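Long-range contacts in LPXTG cell wall surface protein (Streptococcus gordonii, PDB 4IGB), which is a peptidoglycan-anchored surface protein of Streptococcus gordonii that probably acts as an adhesin, represented by its N-terminal N1 and N2 domains: residues I30-V35 / T90-V95; I328-K333 / V408-D413; F334-D339 / N393-E398. All coordinates share one frame; numbering follows the deposited sequence.

Overall arrangement
The three contacts follow the two-domain layout of this N-terminal fragment. Contact 1 comes first along the chain, in the N1 domain, where it closes an outer edge of the large antiparallel sheet; it is complete before contact 2 opens in the N2 domain. Their centres lie about 29 Å apart, and those of contacts 1 and 3 about 42 Å. Contacts 2 and 3 share the N2 domain and one sheet system, with centres about 23 Å apart: residues 328-333 run directly into 334-339, and both segments of contact 3 fall between those of contact 2. Each contact thus holds together its own domain, contact 1 N1 and contacts 2 and 3 N2; none bridges the two.

Contact 1 of 3, residues I30-V35 / T90-V95; sequences INNVSV and TNIGTV
The backbones of 30-35 and 90-95 meet at N32 and T90, whose CA atoms are 5.5 Å apart, and T90 N donates to N32 O over 2.9 Å with an N-H...O angle of 161°. It is the one strong direct bond between the segments. N32 also supplies most of the side-chain contact. Its CG sits between the backbone N and the carbonyl carbon (chi1 70°), which swings the amide over toward the other segment and brings ND2 within 3.3 Å of T90 O and 3.5 Å of N91 O. Both are weak, bent hydrogen bonds to successive carbonyls. The amide is held more firmly from its own side of the contact, since ND2 also donates to N27 O and OD1 accepts from N29 N; the loop before the strand therefore fixes its rotation. CB of N32 rests against T90 O at 3.4 Å.

Beside the backbone bond, a water molecule sits between the two segments. It donates to N32 O at 2.9 Å and is hydrogen-bonded to S34 OG at 2.6 Å; it also lies beside T90 OG1, but unusually close, so that link is doubtful. N32 O thereby takes both a backbone N-H and the water. I92 merely brushes N32 ND2, its side chain leading away to F26, L28 and V100. The contact lies near the surface, where strand 33-38 begins as an outermost strand of the N1 domain's large antiparallel sheet; the pairing continues from S34 to K88 on strand 79-95, whose other side is joined to strand 98-113.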
ATOM      1  N   ILE A  30     -17.049   5.536   3.564  1.00 25.60           N
ATOM      2  CA  ILE A  30     -17.980   5.460   4.682  1.00 26.60           C
ATOM      3  C   ILE A  30     -18.973   4.317   4.531  1.00 26.10           C
ATOM      4  O   ILE A  30     -19.657   3.966   5.476  1.00 25.26           O
ATOM      5  CB  ILE A  30     -18.779   6.769   4.846  1.00 22.13           C
ATOM      6  CG1 ILE A  30     -19.487   7.111   3.544  1.00 24.80           C
ATOM      7  CG2 ILE A  30     -17.871   7.901   5.262  1.00 26.00           C
ATOM      8  CD1 ILE A  30     -20.393   8.310   3.648  1.00 31.99           C
ATOM      9  N   ASN A  31     -19.074   3.752   3.341  1.00 19.32           N
ATOM     10  CA  ASN A  31     -20.061   2.712   3.125  1.00 26.93           C
ATOM     11  C   ASN A  31     -19.551   1.272   3.219  1.00 24.80           C
ATOM     12  O   ASN A  31     -20.355   0.349   3.308  1.00 26.86           O
ATOM     13  CB  ASN A  31     -20.847   2.967   1.838  1.00 24.71           C
ATOM     14  CG  ASN A  31     -21.670   4.242   1.924  1.00 29.84           C
ATOM     15  OD1 ASN A  31     -22.200   4.576   2.992  1.00 32.17           O
ATOM     16  ND2 ASN A  31     -21.771   4.962   0.823  1.00 23.28           N
ATOM     17  N   ASN A  32     -18.229   1.085   3.218  1.00 18.07           N
ATOM     18  CA  ASN A  32     -17.669  -0.243   3.474  1.00 24.77           C
ATOM     19  C   ASN A  32     -16.850  -0.339   4.771  1.00 18.02           C
ATOM     20  O   ASN A  32     -16.299  -1.387   5.089  1.00 18.94           O
ATOM     21  CB  ASN A  32     -16.920  -0.810   2.251  1.00 20.76           C
ATOM     22  CG  ASN A  32     -15.609  -0.089   1.949  1.00 22.10           C
ATOM     23  OD1 ASN A  32     -15.326   0.986   2.467  1.00 16.96           O
ATOM     24  ND2 ASN A  32     -14.811  -0.686   1.072  1.00 22.12           N
ATOM     25  N   VAL A  33     -16.813   0.744   5.537  1.00 17.76           N
ATOM     26  CA  VAL A  33     -16.120   0.708   6.814  1.00 15.33           C
ATOM     27  C   VAL A  33     -17.028   0.114   7.877  1.00 16.64           C
ATOM     28  O   VAL A  33     -18.249   0.292   7.850  1.00 19.00           O
ATOM     29  CB  VAL A  33     -15.661   2.115   7.276  1.00 28.18           C
ATOM     30  CG1 VAL A  33     -16.859   2.998   7.644  1.00 17.84           C
ATOM     31  CG2 VAL A  33     -14.706   2.005   8.473  1.00 18.54           C
ATOM     32  N   SER A  34     -16.428  -0.610   8.811  1.00 21.35           N
ATOM     33  CA  SER A  34     -17.125  -0.992  10.025  1.00 17.89           C
ATOM     34  C   SER A  34     -16.174  -0.743  11.168  1.00 17.70           C
ATOM     35  O   SER A  34     -14.961  -0.781  10.988  1.00 18.77           O
ATOM     36  CB  SER A  34     -17.550  -2.466   9.979  1.00 19.00           C
ATOM     37  OG  SER A  34     -16.460  -3.278   9.592  1.00 26.11           O
ATOM     38  N   VAL A  35     -16.725  -0.470  12.342  1.00 17.82           N
ATOM     39  CA  VAL A  35     -15.924  -0.280  13.535  1.00 13.45           C
ATOM     40  C   VAL A  35     -15.840  -1.647  14.234  1.00 18.55           C
ATOM     41  O   VAL A  35     -16.857  -2.162  14.681  1.00 17.23           O
ATOM     42  CB  VAL A  35     -16.580   0.768  14.483  1.00 22.35           C
ATOM     43  CG1 VAL A  35     -15.844   0.833  15.836  1.00 17.61           C
ATOM     44  CG2 VAL A  35     -16.641   2.151  13.820  1.00 15.97           C
ATOM     45  N   THR A  90     -14.470  -3.537   4.377  1.00 18.66           N
ATOM     46  CA  THR A  90     -14.727  -4.824   3.772  1.00 19.69           C
ATOM     47  C   THR A  90     -14.777  -4.702   2.247  1.00 19.51           C
ATOM     48  O   THR A  90     -15.497  -3.853   1.694  1.00 20.06           O
ATOM     49  CB  THR A  90     -16.015  -5.455   4.331  1.00 19.77           C
ATOM     50  OG1 THR A  90     -15.920  -5.537   5.758  1.00 17.56           O
ATOM     51  CG2 THR A  90     -16.214  -6.873   3.755  1.00 20.15           C
ATOM     52  N   ASN A  91     -14.002  -5.544   1.570  1.00 24.06           N
ATOM     53  CA  ASN A  91     -13.977  -5.556   0.102  1.00 15.90           C
ATOM     54  C   ASN A  91     -13.574  -4.200  -0.497  1.00 17.32           C
ATOM     55  O   ASN A  91     -14.409  -3.456  -1.028  1.00 17.74           O
ATOM     56  CB  ASN A  91     -15.326  -6.009  -0.473  1.00 14.75           C
ATOM     57  CG  ASN A  91     -15.297  -6.104  -2.001  1.00 24.52           C
ATOM     58  OD1 ASN A  91     -14.225  -6.110  -2.596  1.00 17.14           O
ATOM     59  ND2 ASN A  91     -16.466  -6.162  -2.634  1.00 15.36           N
ATOM     60  N   ILE A  92     -12.284  -3.894  -0.409  1.00 14.82           N
ATOM     61  CA  ILE A  92     -11.724  -2.671  -0.964  1.00 17.61           C
ATOM     62  C   ILE A  92     -11.314  -2.878  -2.420  1.00 18.02           C
ATOM     63  O   ILE A  92     -10.844  -1.955  -3.093  1.00 18.10           O
ATOM     64  CB  ILE A  92     -10.495  -2.240  -0.150  1.00 18.91           C
ATOM     65  CG1 ILE A  92      -9.335  -3.191  -0.399  1.00 10.31           C
ATOM     66  CG2 ILE A  92     -10.836  -2.216   1.331  1.00 12.93           C
ATOM     67  CD1 ILE A  92      -8.141  -2.907   0.502  1.00 14.06           C
ATOM     68  N   GLY A  93     -11.498  -4.095  -2.913  1.00 17.12           N
ATOM     69  CA  GLY A  93     -11.197  -4.379  -4.304  1.00 16.10           C
ATOM     70  C   GLY A  93     -11.020  -5.863  -4.523  1.00 18.39           C
ATOM     71  O   GLY A  93     -10.929  -6.645  -3.571  1.00 15.75           O
ATOM     72  N   THR A  94     -10.999  -6.257  -5.790  1.00 20.48           N
ATOM     73  CA  THR A  94     -10.660  -7.618  -6.159  1.00 21.58           C
ATOM     74  C   THR A  94      -9.278  -7.570  -6.807  1.00 27.28           C
ATOM     75  O   THR A  94      -9.066  -6.838  -7.769  1.00 15.24           O
ATOM     76  CB  THR A  94     -11.676  -8.222  -7.155  1.00 29.30           C
ATOM     77  OG1 THR A  94     -12.999  -8.213  -6.588  1.00 22.98           O
ATOM     78  CG2 THR A  94     -11.279  -9.666  -7.506  1.00 22.51           C
ATOM     79  N   VAL A  95      -8.334  -8.325  -6.254  1.00 17.37           N
ATOM     80  CA  VAL A  95      -6.976  -8.376  -6.785  1.00 14.96           C
ATOM     81  C   VAL A  95      -6.608  -9.830  -7.067  1.00 29.02           C
ATOM     82  O   VAL A  95      -6.819 -10.711  -6.217  1.00 20.03           O
ATOM     83  CB  VAL A  95      -5.968  -7.796  -5.770  1.00 18.47           C
ATOM     84  CG1 VAL A  95      -4.558  -7.887  -6.303  1.00 17.47           C
ATOM     85  CG2 VAL A  95      -6.325  -6.345  -5.436  1.00 18.90           C
TER
HETATM   86  O   HOH W   1     -16.453  -3.515   6.992  1.00 16.79           O

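Contact 2 of 3, residues I328-K333 / V408-D413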
ATOM      1  N   ILE A 328      13.818  -9.361 -11.494  1.00 16.15           N
ATOM      2  CA  ILE A 328      12.632  -9.974 -12.031  1.00 17.38           C
ATOM      3  C   ILE A 328      12.907 -11.467 -12.055  1.00 25.43           C
ATOM      4  O   ILE A 328      13.958 -11.896 -12.514  1.00 22.12           O
ATOM      5  CB  ILE A 328      12.355  -9.506 -13.470  1.00 18.53           C
ATOM      6  CG1 ILE A 328      12.215  -7.984 -13.518  1.00 19.52           C
ATOM      7  CG2 ILE A 328      11.108 -10.181 -14.014  1.00 16.42           C
ATOM      8  CD1 ILE A 328      11.669  -7.471 -14.859  1.00 23.79           C
ATOM      9  N   GLU A 329      11.967 -12.246 -11.536  1.00 18.88           N
ATOM     10  CA  GLU A 329      12.075 -13.699 -11.512  1.00 20.25           C
ATOM     11  C   GLU A 329      10.713 -14.300 -11.843  1.00 21.28           C
ATOM     12  O   GLU A 329       9.676 -13.675 -11.633  1.00 18.10           O
ATOM     13  CB  GLU A 329      12.568 -14.192 -10.158  1.00 15.06           C
ATOM     14  CG  GLU A 329      13.862 -13.525  -9.708  1.00 29.34           C
ATOM     15  CD  GLU A 329      14.400 -14.098  -8.409  1.00 42.79           C
ATOM     16  OE1 GLU A 329      13.833 -15.105  -7.925  1.00 35.92           O
ATOM     17  OE2 GLU A 329      15.395 -13.549  -7.881  1.00 33.28           O
ATOM     18  N   MET A 330      10.733 -15.489 -12.423  1.00 12.77           N
ATOM     19  CA  MET A 330       9.523 -16.224 -12.706  1.00 18.22           C
ATOM     20  C   MET A 330       9.672 -17.579 -12.020  1.00 24.04           C
ATOM     21  O   MET A 330      10.662 -18.271 -12.226  1.00 16.34           O
ATOM     22  CB  MET A 330       9.340 -16.402 -14.211  1.00 20.10           C
ATOM     23  CG  MET A 330       9.191 -15.077 -14.978  1.00 18.48           C
ATOM     24  SD  MET A 330      10.763 -14.241 -15.191  1.00 21.53           S
ATOM     25  CE  MET A 330      10.292 -12.991 -16.407  1.00 16.96           C
ATOM     26  N   VAL A 331       8.699 -17.938 -11.191  1.00 20.06           N
ATOM     27  CA  VAL A 331       8.812 -19.133 -10.370  1.00 18.87           C
ATOM     28  C   VAL A 331       7.770 -20.123 -10.820  1.00 27.75           C
ATOM     29  O   VAL A 331       6.577 -19.846 -10.780  1.00 24.38           O
ATOM     30  CB  VAL A 331       8.630 -18.838  -8.875  1.00 28.53           C
ATOM     31  CG1 VAL A 331       8.565 -20.155  -8.078  1.00 23.36           C
ATOM     32  CG2 VAL A 331       9.763 -17.973  -8.379  1.00 21.46           C
ATOM     33  N   GLN A 332       8.243 -21.269 -11.285  1.00 17.38           N
ATOM     34  CA  GLN A 332       7.378 -22.332 -11.731  1.00 25.15           C
ATOM     35  C   GLN A 332       7.534 -23.491 -10.725  1.00 31.98           C
ATOM     36  O   GLN A 332       8.606 -23.688 -10.144  1.00 28.62           O
ATOM     37  CB  GLN A 332       7.755 -22.698 -13.181  1.00 25.27           C
ATOM     38  CG  GLN A 332       7.040 -23.866 -13.827  1.00 35.68           C
ATOM     39  CD  GLN A 332       5.540 -23.692 -14.022  1.00 27.97           C
ATOM     40  OE1 GLN A 332       5.055 -23.499 -15.145  1.00 30.81           O
ATOM     41  NE2 GLN A 332       4.800 -23.838 -12.953  1.00 23.97           N
ATOM     42  N   LYS A 333       6.447 -24.202 -10.449  1.00 25.11           N
ATOM     43  CA  LYS A 333       6.537 -25.425  -9.646  1.00 25.43           C
ATOM     44  C   LYS A 333       5.666 -26.491 -10.275  1.00 32.06           C
ATOM     45  O   LYS A 333       4.451 -26.313 -10.440  1.00 25.55           O
ATOM     46  CB  LYS A 333       6.124 -25.205  -8.191  1.00 32.24           C
ATOM     47  CG  LYS A 333       6.273 -26.477  -7.345  1.00 42.26           C
ATOM     48  CD  LYS A 333       5.851 -26.268  -5.904  1.00 47.67           C
ATOM     49  CE  LYS A 333       6.269 -27.443  -5.031  1.00 55.37           C
ATOM     50  NZ  LYS A 333       6.145 -27.106  -3.582  1.00 61.11           N
ATOM     51  N   VAL A 408       2.132 -20.270 -12.649  1.00 21.02           N
ATOM     52  CA  VAL A 408       3.472 -19.700 -12.541  1.00 17.86           C
ATOM     53  C   VAL A 408       3.383 -18.304 -11.906  1.00 18.43           C
ATOM     54  O   VAL A 408       2.378 -17.626 -12.030  1.00 22.76           O
ATOM     55  CB  VAL A 408       4.177 -19.646 -13.907  1.00 22.72           C
ATOM     56  CG1 VAL A 408       3.358 -18.821 -14.885  1.00 18.73           C
ATOM     57  CG2 VAL A 408       5.600 -19.082 -13.753  1.00 20.22           C
ATOM     58  N   THR A 409       4.420 -17.879 -11.209  1.00 16.30           N
ATOM     59  CA  THR A 409       4.341 -16.603 -10.506  1.00 21.79           C
ATOM     60  C   THR A 409       5.467 -15.668 -10.927  1.00 23.83           C
ATOM     61  O   THR A 409       6.625 -16.064 -10.970  1.00 17.26           O
ATOM     62  CB  THR A 409       4.338 -16.804  -8.971  1.00 21.19           C
ATOM     63  OG1 THR A 409       3.197 -17.588  -8.613  1.00 25.61           O
ATOM     64  CG2 THR A 409       4.276 -15.448  -8.224  1.00 18.01           C
ATOM     65  N   LEU A 410       5.106 -14.429 -11.254  1.00 21.42           N
ATOM     66  CA  LEU A 410       6.078 -13.411 -11.621  1.00 11.98           C
ATOM     67  C   LEU A 410       6.491 -12.630 -10.378  1.00 16.80           C
ATOM     68  O   LEU A 410       5.646 -12.209  -9.593  1.00 17.24           O
ATOM     69  CB  LEU A 410       5.456 -12.464 -12.646  1.00 15.51           C
ATOM     70  CG  LEU A 410       6.260 -11.219 -13.029  1.00 19.72           C
ATOM     71  CD1 LEU A 410       7.638 -11.617 -13.591  1.00 19.49           C
ATOM     72  CD2 LEU A 410       5.465 -10.326 -14.029  1.00 12.31           C
ATOM     73  N   HIS A 411       7.789 -12.427 -10.200  1.00 15.81           N
ATOM     74  CA  HIS A 411       8.272 -11.607  -9.095  1.00 21.02           C
ATOM     75  C   HIS A 411       8.986 -10.396  -9.669  1.00 20.67           C
ATOM     76  O   HIS A 411       9.822 -10.541 -10.547  1.00 17.73           O
ATOM     77  CB  HIS A 411       9.221 -12.397  -8.181  1.00 17.26           C
ATOM     78  CG  HIS A 411       8.550 -13.498  -7.419  1.00 31.45           C
ATOM     79  ND1 HIS A 411       8.205 -13.384  -6.088  1.00 31.29           N
ATOM     80  CD2 HIS A 411       8.164 -14.739  -7.799  1.00 31.06           C
ATOM     81  CE1 HIS A 411       7.632 -14.502  -5.685  1.00 22.03           C
ATOM     82  NE2 HIS A 411       7.599 -15.343  -6.700  1.00 24.67           N
ATOM     83  N   VAL A 412       8.640  -9.209  -9.171  1.00 14.28           N
ATOM     84  CA  VAL A 412       9.281  -7.961  -9.567  1.00 15.15           C
ATOM     85  C   VAL A 412       9.625  -7.253  -8.263  1.00 23.48           C
ATOM     86  O   VAL A 412       8.735  -6.871  -7.513  1.00 16.18           O
ATOM     87  CB  VAL A 412       8.346  -7.076 -10.421  1.00 21.49           C
ATOM     88  CG1 VAL A 412       9.043  -5.756 -10.813  1.00 18.20           C
ATOM     89  CG2 VAL A 412       7.856  -7.833 -11.651  1.00 12.81           C
ATOM     90  N   ASP A 413      10.918  -7.098  -7.987  1.00 14.73           N
ATOM     91  CA  ASP A 413      11.349  -6.753  -6.645  1.00 17.77           C
ATOM     92  C   ASP A 413      10.657  -7.709  -5.677  1.00 24.15           C
ATOM     93  O   ASP A 413      10.744  -8.924  -5.852  1.00 18.02           O
ATOM     94  CB  ASP A 413      11.055  -5.294  -6.313  1.00 16.08           C
ATOM     95  CG  ASP A 413      11.902  -4.336  -7.129  1.00 27.53           C
ATOM     96  OD1 ASP A 413      12.757  -4.833  -7.904  1.00 23.78           O
ATOM     97  OD2 ASP A 413      11.733  -3.099  -6.987  1.00 23.30           O
TER
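The imidazole of H411 is the flat group of this contact: E329 O lies at its edge, near the ring plane, while V331 CG2 approaches obliquely, 3.7 Å from H411 CD2. H411 shares its sheet face with E329, V331 and T409; with CG anti to the carbonyl carbon (chi1 -68°) its ring turns so that CD2 and NE2 meet V331 CG2. The carboxylate of E329 stays away from the ring, with OE1 6.2 Å from H411 ND1; the two side chains come nearest at their CB atoms, 4.3 Å apart.

Beneath these groups the backbones run antiparallel, at 162°, with their axes 4.7 Å apart. E329 with H411 and V331 with T409 are hydrogen-bonded pairs, each closed by two bonds; the shortest, H411 N to E329 O, is 2.7 Å. M330 with L410 and I328 with V412 are non-hydrogen-bonded pairs, helped by CA-H...O contacts from I328 to H411 O and from M330 to T409 O.

The opposite face is largely apolar and buried. L410 CD1 is its meeting point, touching I328 CG2 at 3.8 Å and M330 CG at 4.0 Å; M330 runs alongside L410 in the same direction, its chain bent at chi2 (77°). V408 CG2 packs on V331 O, and Q332 OE1, the polar exception, accepts from N406 ND2. F312 and Y388, from strands 305-312 and 384-392, pack against this face. Strand 328-333 also pairs with 366-371, and 403-412 with 422-427, so the contact joins two central strands of one sheet, its apolar face turned inward, consistent with a beta-sandwich adhesin fold.

Contact 3 of 3, residues F334-D339 / N393-E398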
ATOM      1  N   PHE A 334       6.281 -27.600 -10.656  1.00 25.95           N
ATOM      2  CA  PHE A 334       5.527 -28.597 -11.389  1.00 31.55           C
ATOM      3  C   PHE A 334       4.937 -29.666 -10.479  1.00 24.08           C
ATOM      4  O   PHE A 334       5.576 -30.117  -9.532  1.00 24.69           O
ATOM      5  CB  PHE A 334       6.387 -29.220 -12.489  1.00 26.01           C
ATOM      6  CG  PHE A 334       6.984 -28.210 -13.432  1.00 25.20           C
ATOM      7  CD1 PHE A 334       6.204 -27.606 -14.409  1.00 31.82           C
ATOM      8  CD2 PHE A 334       8.319 -27.866 -13.342  1.00 28.02           C
ATOM      9  CE1 PHE A 334       6.753 -26.680 -15.293  1.00 21.76           C
ATOM     10  CE2 PHE A 334       8.872 -26.934 -14.213  1.00 26.95           C
ATOM     11  CZ  PHE A 334       8.088 -26.348 -15.194  1.00 23.72           C
ATOM     12  N   ASP A 335       3.699 -30.033 -10.777  1.00 27.35           N
ATOM     13  CA  ASP A 335       3.062 -31.207 -10.207  1.00 29.10           C
ATOM     14  C   ASP A 335       4.065 -32.369 -10.153  1.00 36.63           C
ATOM     15  O   ASP A 335       4.766 -32.656 -11.129  1.00 24.90           O
ATOM     16  CB  ASP A 335       1.848 -31.572 -11.064  1.00 29.44           C
ATOM     17  CG  ASP A 335       1.052 -32.755 -10.515  1.00 42.81           C
ATOM     18  OD1 ASP A 335       1.449 -33.915 -10.757  1.00 35.27           O
ATOM     19  OD2 ASP A 335       0.001 -32.523  -9.877  1.00 34.52           O
ATOM     20  N   GLU A 336       4.144 -32.982  -8.976  1.00 30.32           N
ATOM     21  CA  GLU A 336       4.891 -34.206  -8.694  1.00 33.47           C
ATOM     22  C   GLU A 336       4.944 -35.217  -9.853  1.00 29.87           C
ATOM     23  O   GLU A 336       5.937 -35.922 -10.034  1.00 35.54           O
ATOM     24  CB  GLU A 336       4.236 -34.860  -7.459  1.00 38.80           C
ATOM     25  CG  GLU A 336       4.755 -36.226  -7.060  1.00 67.17           C
ATOM     26  CD  GLU A 336       3.827 -36.951  -6.081  1.00 82.52           C
ATOM     27  OE1 GLU A 336       2.697 -36.466  -5.847  1.00 76.96           O
ATOM     28  OE2 GLU A 336       4.226 -38.011  -5.549  1.00 87.20           O
ATOM     29  N   ARG A 337       3.863 -35.297 -10.620  1.00 25.46           N
ATOM     30  CA  ARG A 337       3.735 -36.300 -11.667  1.00 29.73           C
ATOM     31  C   ARG A 337       4.449 -35.870 -12.944  1.00 34.24           C
ATOM     32  O   ARG A 337       4.402 -36.572 -13.952  1.00 26.18           O
ATOM     33  CB  ARG A 337       2.256 -36.603 -11.939  1.00 32.25           C
ATOM     34  CG  ARG A 337       1.521 -37.198 -10.724  1.00 35.49           C
ATOM     35  CD  ARG A 337       0.000 -37.153 -10.878  1.00 24.78           C
ATOM     36  NE  ARG A 337      -0.566 -35.842 -10.557  1.00 24.51           N
ATOM     37  CZ  ARG A 337      -1.865 -35.550 -10.603  1.00 32.67           C
ATOM     38  NH1 ARG A 337      -2.747 -36.478 -10.956  1.00 30.26           N
ATOM     39  NH2 ARG A 337      -2.290 -34.329 -10.292  1.00 33.25           N
ATOM     40  N   LEU A 338       5.107 -34.714 -12.888  1.00 25.23           N
ATOM     41  CA  LEU A 338       5.817 -34.181 -14.039  1.00 30.38           C
ATOM     42  C   LEU A 338       7.320 -34.145 -13.804  1.00 35.24           C
ATOM     43  O   LEU A 338       7.785 -33.844 -12.696  1.00 28.30           O
ATOM     44  CB  LEU A 338       5.327 -32.766 -14.361  1.00 24.49           C
ATOM     45  CG  LEU A 338       3.965 -32.631 -15.045  1.00 23.71           C
ATOM     46  CD1 LEU A 338       3.604 -31.161 -15.189  1.00 25.88           C
ATOM     47  CD2 LEU A 338       3.962 -33.326 -16.408  1.00 24.37           C
ATOM     48  N   ASP A 339       8.073 -34.452 -14.855  1.00 22.19           N
ATOM     49  CA  ASP A 339       9.514 -34.277 -14.848  1.00 25.80           C
ATOM     50  C   ASP A 339       9.837 -33.081 -15.728  1.00 28.67           C
ATOM     51  O   ASP A 339       9.498 -33.077 -16.915  1.00 32.31           O
ATOM     52  CB  ASP A 339      10.230 -35.503 -15.428  1.00 26.20           C
ATOM     53  CG  ASP A 339      10.370 -36.650 -14.421  1.00 38.64           C
ATOM     54  OD1 ASP A 339       9.993 -36.490 -13.235  1.00 28.25           O
ATOM     55  OD2 ASP A 339      10.876 -37.714 -14.831  1.00 35.77           O
ATOM     56  N   ASN A 393       5.803 -38.572 -15.538  1.00 33.44           N
ATOM     57  CA  ASN A 393       6.727 -39.589 -15.061  1.00 36.14           C
ATOM     58  C   ASN A 393       5.989 -40.832 -14.555  1.00 40.81           C
ATOM     59  O   ASN A 393       4.792 -40.998 -14.783  1.00 28.18           O
ATOM     60  CB  ASN A 393       7.628 -39.024 -13.967  1.00 30.39           C
ATOM     61  CG  ASN A 393       6.842 -38.451 -12.813  1.00 33.96           C
ATOM     62  OD1 ASN A 393       5.821 -39.013 -12.414  1.00 36.24           O
ATOM     63  ND2 ASN A 393       7.300 -37.315 -12.276  1.00 32.47           N
ATOM     64  N   LYS A 394       6.716 -41.692 -13.853  1.00 32.13           N
ATOM     65  CA  LYS A 394       6.172 -42.970 -13.415  1.00 50.97           C
ATOM     66  C   LYS A 394       5.159 -42.832 -12.278  1.00 42.43           C
ATOM     67  O   LYS A 394       4.585 -43.822 -11.840  1.00 35.83           O
ATOM     68  CB  LYS A 394       7.308 -43.922 -13.026  1.00 46.51           C
ATOM     69  CG  LYS A 394       8.162 -44.352 -14.218  1.00 60.27           C
ATOM     70  CD  LYS A 394       9.342 -45.220 -13.796  1.00 83.71           C
ATOM     71  CE  LYS A 394      10.428 -44.408 -13.097  1.00 89.02           C
ATOM     72  NZ  LYS A 394      11.136 -43.481 -14.033  1.00 85.81           N
ATOM     73  N   LYS A 395       4.926 -41.605 -11.818  1.00 30.78           N
ATOM     74  CA  LYS A 395       3.972 -41.376 -10.740  1.00 28.18           C
ATOM     75  C   LYS A 395       2.590 -40.957 -11.216  1.00 35.93           C
ATOM     76  O   LYS A 395       1.708 -40.714 -10.385  1.00 44.24           O
ATOM     77  CB  LYS A 395       4.482 -40.299  -9.782  1.00 28.89           C
ATOM     78  CG  LYS A 395       5.896 -40.476  -9.315  1.00 40.94           C
ATOM     79  CD  LYS A 395       6.176 -39.500  -8.194  1.00 47.43           C
ATOM     80  CE  LYS A 395       7.656 -39.405  -7.893  1.00 45.55           C
ATOM     81  NZ  LYS A 395       7.858 -38.541  -6.702  1.00 50.29           N
ATOM     82  N   VAL A 396       2.393 -40.852 -12.529  1.00 27.52           N
ATOM     83  CA  VAL A 396       1.154 -40.262 -13.057  1.00 39.89           C
ATOM     84  C   VAL A 396      -0.167 -40.861 -12.596  1.00 50.00           C
ATOM     85  O   VAL A 396      -1.201 -40.191 -12.677  1.00 41.41           O
ATOM     86  CB  VAL A 396       1.059 -40.303 -14.586  1.00 37.00           C
ATOM     87  CG1 VAL A 396       1.118 -38.915 -15.139  1.00 24.74           C
ATOM     88  CG2 VAL A 396       2.092 -41.221 -15.183  1.00 49.60           C
ATOM     89  N   GLU A 397      -0.159 -42.121 -12.171  1.00 43.09           N
ATOM     90  CA  GLU A 397      -1.424 -42.802 -11.902  1.00 32.88           C
ATOM     91  C   GLU A 397      -1.821 -42.815 -10.431  1.00 42.70           C
ATOM     92  O   GLU A 397      -2.887 -43.318 -10.084  1.00 68.16           O
ATOM     93  CB  GLU A 397      -1.422 -44.223 -12.472  1.00 40.20           C
ATOM     94  CG  GLU A 397      -1.281 -44.299 -13.987  1.00 42.25           C
ATOM     95  CD  GLU A 397       0.150 -44.571 -14.425  1.00 37.65           C
ATOM     96  OE1 GLU A 397       1.068 -44.406 -13.597  1.00 56.97           O
ATOM     97  OE2 GLU A 397       0.361 -44.964 -15.591  1.00 45.49           O
ATOM     98  N   GLU A 398      -0.974 -42.267  -9.568  1.00 31.76           N
ATOM     99  CA  GLU A 398      -1.319 -42.154  -8.157  1.00 53.03           C
ATOM    100  C   GLU A 398      -2.807 -41.867  -7.969  1.00 74.93           C
ATOM    101  O   GLU A 398      -3.184 -40.839  -7.402  1.00 86.60           O
ATOM    102  CB  GLU A 398      -0.517 -41.042  -7.503  1.00 52.78           C
ATOM    103  CG  GLU A 398       0.949 -41.336  -7.347  1.00 51.90           C
ATOM    104  CD  GLU A 398       1.727 -40.078  -7.037  1.00 54.21           C
ATOM    105  OE1 GLU A 398       1.175 -38.983  -7.276  1.00 54.13           O
ATOM    106  OE2 GLU A 398       2.879 -40.180  -6.559  1.00 57.83           O
TER
HETATM  107  O   HOH W   2       8.405 -35.986  -8.865  1.00 40.87           O
HETATM  108  O   HOH W   3      -2.789 -39.336 -10.971  1.00 35.63           O
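N393 and R337 form the tight half of this contact, while E336, K395 and E398 make up its exposed half. The N393 amide reaches across to two acceptors through ND2: E336 O at 3.0 Å, with a nearly straight N-H...O angle of 175°, and D339 OD1, also at 3.0 Å. Both acceptors lie in the amide plane, although OD1 is approached from above the carboxylate plane of D339. A chi1 of 56° folds the amide back over its own turn, and OD1 accepts from K395 N to form an Asx turn. Both N-H groups of ND2 and OD1 are thus engaged, which fixes the amide's rotation. The backbone adds N393 N to R337 O at 2.9 Å.

The aliphatic part of R337 runs across K395 and V396, where the two turns of 393-398 overlap: CG is 3.5 Å from K395 O, and CB and CD pack on V396. Beyond CD the guanidinium grips D335 side-on, NE to OD1 and NH2 to OD2, while D335 OD1 also receives R337 N in a second Asx turn. V396 O lies at the guanidinium edge, and a water links it to R337 NH1; NH1 and NH2 further donate to S401 O and K403 O.

Toward solvent the packing is looser. The extended chain of E336 crosses K395 at about a right angle, with K395 CD packed on it and a long salt bridge, 3.8 Å, from E336 OE2 to K395 NZ. A water that donates to E336 O accepts weakly from K395 NZ. E336 OE2 lies 2.7 Å from E398 OE2, close enough that one of the acids is probably protonated.

In the N2 domain, the contact sets the turn entering strand 338-347 against the loop leaving strand 384-392, two antiparallel neighbours, with I404 of strand 403-412 beside R337 and L338.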